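Side-chain contacts in PCF11 protein (Saccharomyces cerevisiae, PDB 1SZ9), which binds the carboxy-terminal domain of RNA polymerase II through its CTD-interacting domain and probably couples transcription to the processing of mRNA 3' ends: residues T29-A34 / C71-S76; Y43-I48 / S76-Y81; S50-C55 / K91-L96; Y62-L67 / K110-P115. All coordinates share one frame; numbering follows the deposited sequence.

Interaction 1. Residues T29-A34 / C71-S76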
# COMPACT_ATOMS: atom_id res chain seq x y z
N THR A 29 -3.68 11.88 -7.06
CA THR A 29 -3.48 13.10 -6.30
C THR A 29 -2.70 12.80 -5.02
O THR A 29 -1.82 13.57 -4.64
CB THR A 29 -4.84 13.80 -6.00
OG1 THR A 29 -5.41 14.24 -7.24
CG2 THR A 29 -4.64 15.01 -5.08
N LEU A 30 -3.01 11.69 -4.36
CA LEU A 30 -2.27 11.31 -3.15
C LEU A 30 -0.79 11.02 -3.50
O LEU A 30 0.11 11.31 -2.71
CB LEU A 30 -2.90 10.07 -2.49
CG LEU A 30 -4.26 10.24 -1.81
CD1 LEU A 30 -4.83 8.86 -1.38
CD2 LEU A 30 -4.10 11.17 -0.57
N THR A 31 -0.55 10.45 -4.69
CA THR A 31 0.80 10.12 -5.13
C THR A 31 1.60 11.40 -5.39
O THR A 31 2.78 11.49 -5.05
CB THR A 31 0.75 9.26 -6.43
OG1 THR A 31 -0.06 8.11 -6.19
CG2 THR A 31 2.16 8.82 -6.88
N LYS A 32 0.95 12.40 -5.98
CA LYS A 32 1.59 13.68 -6.26
C LYS A 32 1.92 14.40 -4.94
O LYS A 32 2.98 15.00 -4.81
CB LYS A 32 0.68 14.55 -7.14
CG LYS A 32 0.53 14.05 -8.57
CD LYS A 32 -0.64 14.75 -9.28
CE LYS A 32 -0.39 16.25 -9.40
NZ LYS A 32 -1.47 16.91 -10.16
N LEU A 33 1.01 14.32 -3.97
CA LEU A 33 1.27 14.93 -2.67
C LEU A 33 2.48 14.24 -2.00
O LEU A 33 3.30 14.89 -1.33
CB LEU A 33 0.04 14.80 -1.75
CG LEU A 33 -1.14 15.77 -1.96
CD1 LEU A 33 -2.34 15.35 -1.12
CD2 LEU A 33 -0.69 17.19 -1.57
N ALA A 34 2.59 12.93 -2.18
CA ALA A 34 3.68 12.17 -1.60
C ALA A 34 5.02 12.53 -2.28
O ALA A 34 6.05 12.59 -1.64
CB ALA A 34 3.40 10.67 -1.71
N CYS A 71 4.53 3.90 -3.85
CA CYS A 71 5.79 3.17 -3.92
C CYS A 71 6.32 2.98 -5.34
O CYS A 71 7.51 3.16 -5.58
CB CYS A 71 5.64 1.82 -3.24
SG CYS A 71 5.49 1.97 -1.46
N LYS A 72 5.45 2.62 -6.26
CA LYS A 72 5.85 2.41 -7.65
C LYS A 72 6.22 3.68 -8.42
O LYS A 72 7.09 3.65 -9.29
CB LYS A 72 4.73 1.71 -8.42
CG LYS A 72 4.72 0.20 -8.25
CD LYS A 72 3.58 -0.41 -9.03
CE LYS A 72 3.59 -1.93 -8.95
NZ LYS A 72 2.34 -2.46 -9.56
N ASN A 73 5.57 4.80 -8.11
CA ASN A 73 5.83 6.03 -8.85
C ASN A 73 6.74 7.03 -8.17
O ASN A 73 7.38 7.82 -8.85
CB ASN A 73 4.50 6.69 -9.21
CG ASN A 73 3.62 5.78 -10.04
OD1 ASN A 73 4.05 5.29 -11.09
ND2 ASN A 73 2.40 5.53 -9.58
N VAL A 74 6.76 7.01 -6.84
CA VAL A 74 7.62 7.91 -6.11
C VAL A 74 8.87 7.13 -5.71
O VAL A 74 9.99 7.59 -5.93
CB VAL A 74 6.94 8.48 -4.84
CG1 VAL A 74 7.81 9.57 -4.21
CG2 VAL A 74 5.57 9.06 -5.20
N GLY A 75 8.66 5.95 -5.13
CA GLY A 75 9.77 5.11 -4.69
C GLY A 75 10.23 5.52 -3.30
O GLY A 75 9.41 5.73 -2.41
N SER A 76 11.54 5.66 -3.12
CA SER A 76 12.08 6.05 -1.83
C SER A 76 11.57 7.43 -1.42
O SER A 76 11.31 8.28 -2.26
CB SER A 76 13.62 6.06 -1.88
OG SER A 76 14.15 6.29 -0.57

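Interaction 2. Residues Y43-I48 / S76-Y81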
# COMPACT_ATOMS: atom_id res chain seq x y z
N TYR A 43 4.34 10.76 7.88
CA TYR A 43 2.95 11.09 8.19
C TYR A 43 2.03 10.43 7.19
O TYR A 43 1.00 9.88 7.55
CB TYR A 43 2.71 12.60 8.19
CG TYR A 43 3.42 13.28 9.33
CD1 TYR A 43 3.13 12.93 10.65
CD2 TYR A 43 4.40 14.24 9.10
CE1 TYR A 43 3.81 13.50 11.71
CE2 TYR A 43 5.09 14.82 10.16
CZ TYR A 43 4.79 14.44 11.46
OH TYR A 43 5.48 14.99 12.51
N PHE A 44 2.42 10.47 5.92
CA PHE A 44 1.63 9.85 4.86
C PHE A 44 1.62 8.33 5.04
O PHE A 44 0.60 7.68 4.86
CB PHE A 44 2.18 10.23 3.48
CG PHE A 44 2.17 11.71 3.21
CD1 PHE A 44 1.31 12.56 3.90
CD2 PHE A 44 2.98 12.26 2.22
CE1 PHE A 44 1.26 13.93 3.62
CE2 PHE A 44 2.94 13.63 1.93
CZ PHE A 44 2.07 14.47 2.64
N VAL A 45 2.76 7.75 5.40
CA VAL A 45 2.81 6.31 5.61
C VAL A 45 1.86 5.89 6.74
O VAL A 45 1.07 4.95 6.59
CB VAL A 45 4.24 5.83 5.93
CG1 VAL A 45 4.23 4.37 6.39
CG2 VAL A 45 5.10 5.96 4.68
N ASP A 46 1.90 6.59 7.86
CA ASP A 46 1.04 6.23 8.98
C ASP A 46 -0.43 6.42 8.65
O ASP A 46 -1.27 5.64 9.07
CB ASP A 46 1.40 7.01 10.23
CG ASP A 46 2.72 6.54 10.83
OD1 ASP A 46 3.10 5.36 10.60
OD2 ASP A 46 3.35 7.34 11.55
N ALA A 47 -0.74 7.46 7.89
CA ALA A 47 -2.11 7.72 7.49
C ALA A 47 -2.63 6.55 6.63
O ALA A 47 -3.74 6.06 6.83
CB ALA A 47 -2.18 9.02 6.71
N ILE A 48 -1.82 6.10 5.67
CA ILE A 48 -2.24 5.00 4.81
C ILE A 48 -2.34 3.67 5.57
O ILE A 48 -3.30 2.95 5.40
CB ILE A 48 -1.30 4.87 3.59
CG1 ILE A 48 -1.55 6.05 2.65
CG2 ILE A 48 -1.58 3.57 2.81
CD1 ILE A 48 -0.62 6.10 1.49
N SER A 76 11.54 5.66 -3.12
CA SER A 76 12.08 6.05 -1.83
C SER A 76 11.57 7.43 -1.42
O SER A 76 11.31 8.28 -2.26
CB SER A 76 13.62 6.06 -1.88
OG SER A 76 14.15 6.29 -0.57
N PRO A 77 11.40 7.67 -0.12
CA PRO A 77 11.64 6.76 1.02
C PRO A 77 10.43 5.88 1.37
O PRO A 77 10.45 5.09 2.33
CB PRO A 77 11.96 7.73 2.14
CG PRO A 77 10.98 8.81 1.88
CD PRO A 77 11.05 9.02 0.37
N TYR A 78 9.37 6.00 0.58
CA TYR A 78 8.16 5.23 0.83
C TYR A 78 8.36 3.71 0.71
O TYR A 78 7.85 2.96 1.54
CB TYR A 78 7.05 5.72 -0.10
CG TYR A 78 6.74 7.18 0.11
CD1 TYR A 78 6.03 7.62 1.23
CD2 TYR A 78 7.20 8.14 -0.80
CE1 TYR A 78 5.80 8.99 1.44
CE2 TYR A 78 6.98 9.50 -0.60
CZ TYR A 78 6.28 9.92 0.52
OH TYR A 78 6.07 11.27 0.69
N THR A 79 9.11 3.26 -0.29
CA THR A 79 9.38 1.84 -0.47
C THR A 79 10.06 1.30 0.79
O THR A 79 9.83 0.16 1.21
CB THR A 79 10.33 1.59 -1.67
OG1 THR A 79 11.42 2.51 -1.60
CG2 THR A 79 9.60 1.73 -3.01
N ILE A 80 10.92 2.12 1.40
CA ILE A 80 11.64 1.74 2.61
C ILE A 80 10.70 1.76 3.81
O ILE A 80 10.61 0.78 4.55
CB ILE A 80 12.84 2.70 2.87
CG1 ILE A 80 13.86 2.56 1.74
CG2 ILE A 80 13.49 2.39 4.21
CD1 ILE A 80 14.95 3.61 1.76
N TYR A 81 10.00 2.87 4.00
CA TYR A 81 9.09 3.00 5.13
C TYR A 81 7.95 1.98 5.17
O TYR A 81 7.69 1.42 6.23
CB TYR A 81 8.52 4.41 5.19
CG TYR A 81 9.55 5.50 5.40
CD1 TYR A 81 10.91 5.19 5.58
CD2 TYR A 81 9.17 6.84 5.41
CE1 TYR A 81 11.86 6.20 5.77
CE2 TYR A 81 10.10 7.86 5.60
CZ TYR A 81 11.45 7.53 5.78
OH TYR A 81 12.37 8.54 5.93

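Interaction 3. Residues S50-C55 / K91-L96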
# COMPACT_ATOMS: atom_id res chain seq x y z
N SER A 50 -2.83 3.29 8.73
CA SER A 50 -3.94 3.44 9.65
C SER A 50 -5.25 3.18 8.90
O SER A 50 -6.10 2.42 9.39
CB SER A 50 -3.94 4.86 10.26
OG SER A 50 -5.09 5.06 11.06
N ARG A 51 -5.42 3.79 7.72
CA ARG A 51 -6.63 3.56 6.93
C ARG A 51 -6.79 2.07 6.58
O ARG A 51 -7.87 1.50 6.74
CB ARG A 51 -6.64 4.40 5.63
CG ARG A 51 -7.60 3.83 4.58
CD ARG A 51 -8.54 4.80 3.85
NE ARG A 51 -9.58 5.32 4.72
CZ ARG A 51 -10.88 5.39 4.42
NH1 ARG A 51 -11.36 4.97 3.25
NH2 ARG A 51 -11.71 5.91 5.31
N ILE A 52 -5.72 1.43 6.12
CA ILE A 52 -5.79 0.01 5.78
C ILE A 52 -6.25 -0.83 6.98
O ILE A 52 -7.05 -1.76 6.85
CB ILE A 52 -4.42 -0.51 5.30
CG1 ILE A 52 -4.11 0.11 3.93
CG2 ILE A 52 -4.42 -2.04 5.24
CD1 ILE A 52 -2.67 -0.10 3.47
N GLU A 53 -5.74 -0.48 8.15
CA GLU A 53 -6.09 -1.19 9.37
C GLU A 53 -7.50 -0.90 9.86
O GLU A 53 -8.19 -1.80 10.33
CB GLU A 53 -5.08 -0.82 10.45
CG GLU A 53 -5.25 -1.56 11.75
CD GLU A 53 -4.04 -1.38 12.65
OE1 GLU A 53 -3.80 -0.24 13.09
OE2 GLU A 53 -3.33 -2.39 12.89
N LYS A 54 -7.93 0.35 9.75
CA LYS A 54 -9.25 0.77 10.22
C LYS A 54 -10.45 0.57 9.30
O LYS A 54 -11.46 0.00 9.73
CB LYS A 54 -9.22 2.25 10.61
CG LYS A 54 -8.67 2.56 12.00
CD LYS A 54 -7.26 2.07 12.21
CE LYS A 54 -6.73 2.57 13.55
NZ LYS A 54 -5.35 2.14 13.85
N CYS A 55 -10.36 1.05 8.06
CA CYS A 55 -11.48 0.96 7.14
C CYS A 55 -11.98 -0.46 6.93
O CYS A 55 -11.37 -1.42 7.39
CB CYS A 55 -11.11 1.60 5.79
SG CYS A 55 -10.08 0.57 4.74
N LYS A 91 -0.98 -9.49 5.33
CA LYS A 91 -1.57 -10.70 5.87
C LYS A 91 -2.87 -10.42 6.63
O LYS A 91 -3.86 -11.12 6.44
CB LYS A 91 -0.56 -11.38 6.82
CG LYS A 91 -1.14 -12.55 7.62
CD LYS A 91 -0.05 -13.34 8.34
CE LYS A 91 -0.65 -14.51 9.16
NZ LYS A 91 0.40 -15.36 9.83
N ARG A 92 -2.87 -9.41 7.49
CA ARG A 92 -4.08 -9.09 8.25
C ARG A 92 -5.22 -8.69 7.33
O ARG A 92 -6.35 -9.12 7.54
CB ARG A 92 -3.80 -7.98 9.27
CG ARG A 92 -3.04 -8.48 10.49
CD ARG A 92 -2.40 -7.37 11.30
NE ARG A 92 -1.43 -7.90 12.26
CZ ARG A 92 -0.55 -7.17 12.94
NH1 ARG A 92 -0.50 -5.85 12.77
NH2 ARG A 92 0.30 -7.77 13.77
N THR A 93 -4.91 -7.90 6.31
CA THR A 93 -5.93 -7.47 5.36
C THR A 93 -6.49 -8.66 4.60
O THR A 93 -7.70 -8.83 4.49
CB THR A 93 -5.36 -6.45 4.35
OG1 THR A 93 -4.92 -5.30 5.07
CG2 THR A 93 -6.41 -6.00 3.30
N TYR A 94 -5.59 -9.50 4.09
CA TYR A 94 -5.96 -10.69 3.34
C TYR A 94 -6.92 -11.57 4.14
O TYR A 94 -7.90 -12.10 3.61
CB TYR A 94 -4.69 -11.48 2.98
CG TYR A 94 -4.94 -12.61 2.00
CD1 TYR A 94 -5.51 -13.81 2.42
CD2 TYR A 94 -4.60 -12.48 0.65
CE1 TYR A 94 -5.75 -14.86 1.52
CE2 TYR A 94 -4.85 -13.52 -0.27
CZ TYR A 94 -5.42 -14.70 0.18
OH TYR A 94 -5.65 -15.73 -0.69
N LEU A 95 -6.63 -11.72 5.43
CA LEU A 95 -7.46 -12.54 6.30
C LEU A 95 -8.83 -11.93 6.60
O LEU A 95 -9.74 -12.62 7.09
CB LEU A 95 -6.71 -12.81 7.62
CG LEU A 95 -5.44 -13.66 7.44
CD1 LEU A 95 -4.66 -13.71 8.73
CD2 LEU A 95 -5.82 -15.08 6.98
N LEU A 96 -8.97 -10.64 6.30
CA LEU A 96 -10.23 -9.93 6.58
C LEU A 96 -11.04 -9.49 5.37
O LEU A 96 -12.01 -8.75 5.52
CB LEU A 96 -9.94 -8.72 7.49
CG LEU A 96 -9.48 -9.07 8.93
CD1 LEU A 96 -9.02 -7.81 9.67
CD2 LEU A 96 -10.62 -9.75 9.70
O HOH W 1 -6.02 -4.74 7.76

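Interaction 4. Residues Y62-L67 / K110-P115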
# COMPACT_ATOMS: atom_id res chain seq x y z
N TYR A 62 -8.39 -0.41 -1.77
CA TYR A 62 -8.10 0.87 -2.41
C TYR A 62 -7.02 1.65 -1.68
O TYR A 62 -6.24 2.36 -2.32
CB TYR A 62 -9.41 1.66 -2.56
CG TYR A 62 -10.49 0.78 -3.16
CD1 TYR A 62 -10.28 0.08 -4.35
CD2 TYR A 62 -11.72 0.61 -2.51
CE1 TYR A 62 -11.26 -0.77 -4.88
CE2 TYR A 62 -12.71 -0.22 -3.02
CZ TYR A 62 -12.47 -0.91 -4.20
OH TYR A 62 -13.44 -1.76 -4.68
N ALA A 63 -6.94 1.49 -0.36
CA ALA A 63 -5.90 2.16 0.42
C ALA A 63 -4.56 1.49 0.05
O ALA A 63 -3.53 2.15 -0.04
CB ALA A 63 -6.17 2.01 1.94
N PHE A 64 -4.58 0.17 -0.14
CA PHE A 64 -3.36 -0.54 -0.57
C PHE A 64 -2.99 -0.08 -2.00
O PHE A 64 -1.81 -0.08 -2.36
CB PHE A 64 -3.56 -2.06 -0.55
CG PHE A 64 -2.73 -2.76 0.50
CD1 PHE A 64 -1.33 -2.76 0.42
CD2 PHE A 64 -3.34 -3.45 1.55
CE1 PHE A 64 -0.55 -3.42 1.36
CE2 PHE A 64 -2.57 -4.12 2.51
CZ PHE A 64 -1.17 -4.11 2.42
N TYR A 65 -3.98 0.27 -2.82
CA TYR A 65 -3.65 0.75 -4.17
C TYR A 65 -2.98 2.11 -4.05
O TYR A 65 -2.12 2.46 -4.85
CB TYR A 65 -4.88 0.85 -5.08
CG TYR A 65 -5.41 -0.48 -5.59
CD1 TYR A 65 -4.70 -1.68 -5.42
CD2 TYR A 65 -6.62 -0.54 -6.29
CE1 TYR A 65 -5.20 -2.91 -5.93
CE2 TYR A 65 -7.11 -1.74 -6.80
CZ TYR A 65 -6.40 -2.92 -6.62
OH TYR A 65 -6.87 -4.09 -7.18
N ALA A 66 -3.36 2.89 -3.03
CA ALA A 66 -2.71 4.18 -2.81
C ALA A 66 -1.23 3.92 -2.43
O ALA A 66 -0.32 4.55 -2.96
CB ALA A 66 -3.42 4.92 -1.68
N LEU A 67 -1.02 2.99 -1.50
CA LEU A 67 0.31 2.59 -1.04
C LEU A 67 1.14 2.11 -2.25
O LEU A 67 2.30 2.47 -2.42
CB LEU A 67 0.18 1.45 -0.02
CG LEU A 67 1.43 0.85 0.65
CD1 LEU A 67 1.02 0.13 1.96
CD2 LEU A 67 2.14 -0.14 -0.29
N LYS A 110 2.11 -9.89 -6.94
CA LYS A 110 2.88 -10.36 -8.08
C LYS A 110 3.65 -9.22 -8.74
O LYS A 110 4.81 -9.37 -9.09
CB LYS A 110 1.98 -11.01 -9.13
CG LYS A 110 1.62 -12.47 -8.88
CD LYS A 110 0.88 -12.99 -10.10
CE LYS A 110 0.54 -14.45 -10.00
NZ LYS A 110 -0.04 -14.89 -11.30
N LEU A 111 3.00 -8.07 -8.93
CA LEU A 111 3.69 -6.95 -9.56
C LEU A 111 4.75 -6.35 -8.65
O LEU A 111 5.67 -5.70 -9.14
CB LEU A 111 2.68 -5.87 -10.00
CG LEU A 111 1.64 -6.34 -11.02
CD1 LEU A 111 0.77 -5.16 -11.40
CD2 LEU A 111 2.33 -6.92 -12.26
N TRP A 112 4.65 -6.55 -7.33
CA TRP A 112 5.68 -6.02 -6.43
C TRP A 112 7.00 -6.75 -6.65
O TRP A 112 8.05 -6.23 -6.34
CB TRP A 112 5.31 -6.15 -4.94
CG TRP A 112 4.18 -5.27 -4.44
CD1 TRP A 112 3.70 -4.14 -5.04
CD2 TRP A 112 3.45 -5.43 -3.23
NE1 TRP A 112 2.70 -3.58 -4.26
CE2 TRP A 112 2.52 -4.36 -3.15
CE3 TRP A 112 3.47 -6.38 -2.20
CZ2 TRP A 112 1.63 -4.21 -2.07
CZ3 TRP A 112 2.59 -6.24 -1.13
CH2 TRP A 112 1.68 -5.16 -1.07
N LEU A 113 6.94 -7.97 -7.18
CA LEU A 113 8.15 -8.78 -7.45
C LEU A 113 8.93 -8.24 -8.66
O LEU A 113 10.12 -8.48 -8.79
CB LEU A 113 7.76 -10.24 -7.70
CG LEU A 113 7.78 -11.27 -6.55
CD1 LEU A 113 7.86 -10.61 -5.19
CD2 LEU A 113 6.56 -12.15 -6.68
N ASN A 114 8.26 -7.52 -9.54
CA ASN A 114 8.91 -6.94 -10.72
C ASN A 114 8.17 -5.64 -11.08
O ASN A 114 7.55 -5.54 -12.14
CB ASN A 114 8.89 -7.94 -11.89
CG ASN A 114 9.62 -7.40 -13.13
OD1 ASN A 114 10.64 -6.72 -13.01
ND2 ASN A 114 9.09 -7.71 -14.32
N PRO A 115 8.25 -4.63 -10.20
CA PRO A 115 7.57 -3.34 -10.44
C PRO A 115 8.09 -2.60 -11.68
O PRO A 115 9.29 -2.43 -11.84
CB PRO A 115 7.85 -2.56 -9.17
CG PRO A 115 9.27 -3.00 -8.83
CD PRO A 115 9.23 -4.51 -9.09

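Interaction 1. Residues T29-A34 / C71-S76
V74 of the 71-76 segment lies against T31 and A34 on helix 24-36, and these three residues supply most of the buried surface. One methyl of V74 does most of the work. With CG1 anti to the backbone N (chi1 -172°), the other methyl is turned toward helix 24-36, where V74 CG2 sits 3.7 Å from T31 O, a backbone carbonyl oxygen, and 3.8 Å from T31 CG2. The side chains of T31 and V74 run antiparallel, methyl beside methyl. A34 extends the apolar patch one turn further along helix 24-36, its CB standing more loosely at 4.4 Å from V74 CG2, while V74 CG1 comes to 4.3 Å from A34 O.

T31 divides its two branches. Its chi1 of -56° sends the methyl across the interface, where T31 CG2 also meets N73 CB at 3.9 Å, and leaves OG1 beside its own backbone N. There the hydroxyl hydrogen-bonds to S69 OG and to I27 O. After V74 the chain departs from helical geometry at G75, whose phi is positive.

The contact joins helix 24-36 to helix 57-73 in the all-helical CID domain. As in other CIDs, these two and helix 99-112 probably line the groove that receives the polymerase peptide.

No hydrogen bond spans the two segments. Their cohesion therefore rests on methyl groups set against aliphatic carbons and backbone carbonyl oxygens, with the polar end of T31 satisfied within its own helix and by helix 57-73.

Interaction 2. Residues Y43-I48 / S76-Y81
F44 and Y78 both hold CG anti to their carbonyl carbons (chi1 -61° and -59°), which brings the ring of each into the space between helix 41-54 and the short helix 78-83. V45 keeps CG1 anti to its backbone N (chi1 170°), an orientation that leaves CG2 facing helix 78-83. These helices belong to the CID fold, a superhelical stack of alpha-helices, and the contact closes the start of helix 78-83 against the N-terminal half of helix 41-54.

Y78 reaches across with its far end. Its hydroxyl oxygen lies near the plane of the F44 ring, at the edge, with Y78 OH 3.6 Å from F44 CD2. On the phenol ring itself, Y78 CE1 is 4.3 Å from F44 CB. The same hydroxyl hydrogen-bonds to A34 O on helix 24-36, so a buried polar atom is satisfied and the tyrosine is tied to a third helix. F44 also stacks on F12 of helix 3-16, giving its ring partners on two other helices.

V45 runs alongside Y78, pointing the other way, and V45 CG2 meets the ring edge at Y78 CD1, 3.9 Å away. Y81 is more exposed and stands nearly perpendicular to V45. One face of the Y81 ring carries the carbonyl oxygen P77 O, 3.1 Å above the plane and offset toward the rim; P77 itself follows a cis peptide bond. On the interface side, V45 CG2 lies near the plane of the Y81 ring and comes within 3.8 Å of Y81 CB.

Interaction 3. Residues S50-C55 / K91-L96
I52 and T93 meet with their side chains roughly square to each other, the beta-branch methyl of I52 pressed against the hydroxyl of T93. I52 CG2 approaches T93 OG1 to 3.3 Å, a close packing of carbon on oxygen and the nearest meeting of side chains between the two segments. T93 has OG1 beside its backbone N (chi1 -62°), a placing from which the hydroxyl can reach back along its own helix and bond to L89 O.

A water lies beside this pair and joins the helices where no direct hydrogen bond does. It donates to the carbonyl oxygen I52 O at 3.3 Å and to T93 OG1 at 3.0 Å. The hydroxyl is thus gripped twice, giving its hydrogen to L89 and accepting one from the water. I52 O is shared as well, since K60 NZ also bonds to it.

Toward the solvent-facing margin the contact becomes electrostatic. E53 extends with CG anti to its backbone N (chi1 -176°), and E53 OE2 stands 4.5 Å from R92 NH1, too far for a salt bridge and oblique to the guanidinium. The other carboxylate oxygen is claimed within its own segment, where K54 NZ makes a 2.9 Å salt bridge to E53 OE1 from the anti side.

Here the end of helix 41-54 approaches the end of helix 86-95 within the CID domain, and both I52 and T93 also touch helix 57-73. The small interface is largely one methyl-hydroxyl contact backed by a water bridge, with an attraction between opposite charges at its margin that is probably weak.

Interaction 4. Residues Y62-L67 / K110-P115
The backbones of L67 and W112 stay well apart, 11.5 Å between their CA atoms, so long side chains must span the gap between helix 57-73 and helix 99-112. W112 provides most of the reach. With CG anti to the carbonyl carbon (chi1 -70°), the indole points its six-membered ring at the other helix, and its outer corner meets F64. F64 CE1 lies in the indole plane, at the edge, 3.7 Å from W112 CH2; the neighbouring F64 CD1 is 4.1 Å from W112 CZ2. The long axes of the two side chains are close to perpendicular. F64 takes up this position with a chi1 of -113°, away from the usual staggered values.

Helices 57-73 and 99-112 both belong to the superhelical CID fold, and the contact lies in its buried middle, where all three touching residues are shielded from solvent. F64 reaches further still, packing on Y90 and T93 of helix 86-95.

At the indole's nitrogen side, W112 NE1 hydrogen-bonds to D68 OD1, which fixes the rotation of the ring system and satisfies its one polar atom. F123 packs edge-to-face with the same indole. L67 adds a looser touch, its CD2 standing 4.5 Å from W112 CZ2 and oblique to the ring.

All four contacts lie in the CID domain. Interactions 1 and 2, with centres about 9 Å apart, share S76 and are joined by the hydrogen bond between A34 O and Y78 OH, 2.7 Å long. Interaction 4 lies nearest the middle of the chain and touches each of the others: L30 CD1 of interaction 1 is 4.2 Å from A66 CB, I48 CG2 of interaction 2 is 3.9 Å from L67 CB, and I52 CG1 of interaction 3 is 3.4 Å from A63 CB. Interactions 1 and 3, with centres about 21 Å apart, do not touch. Helices 24-36, 57-73 and 99-112, used by interactions 1 and 4, probably line the CTD-binding groove, as in other CIDs.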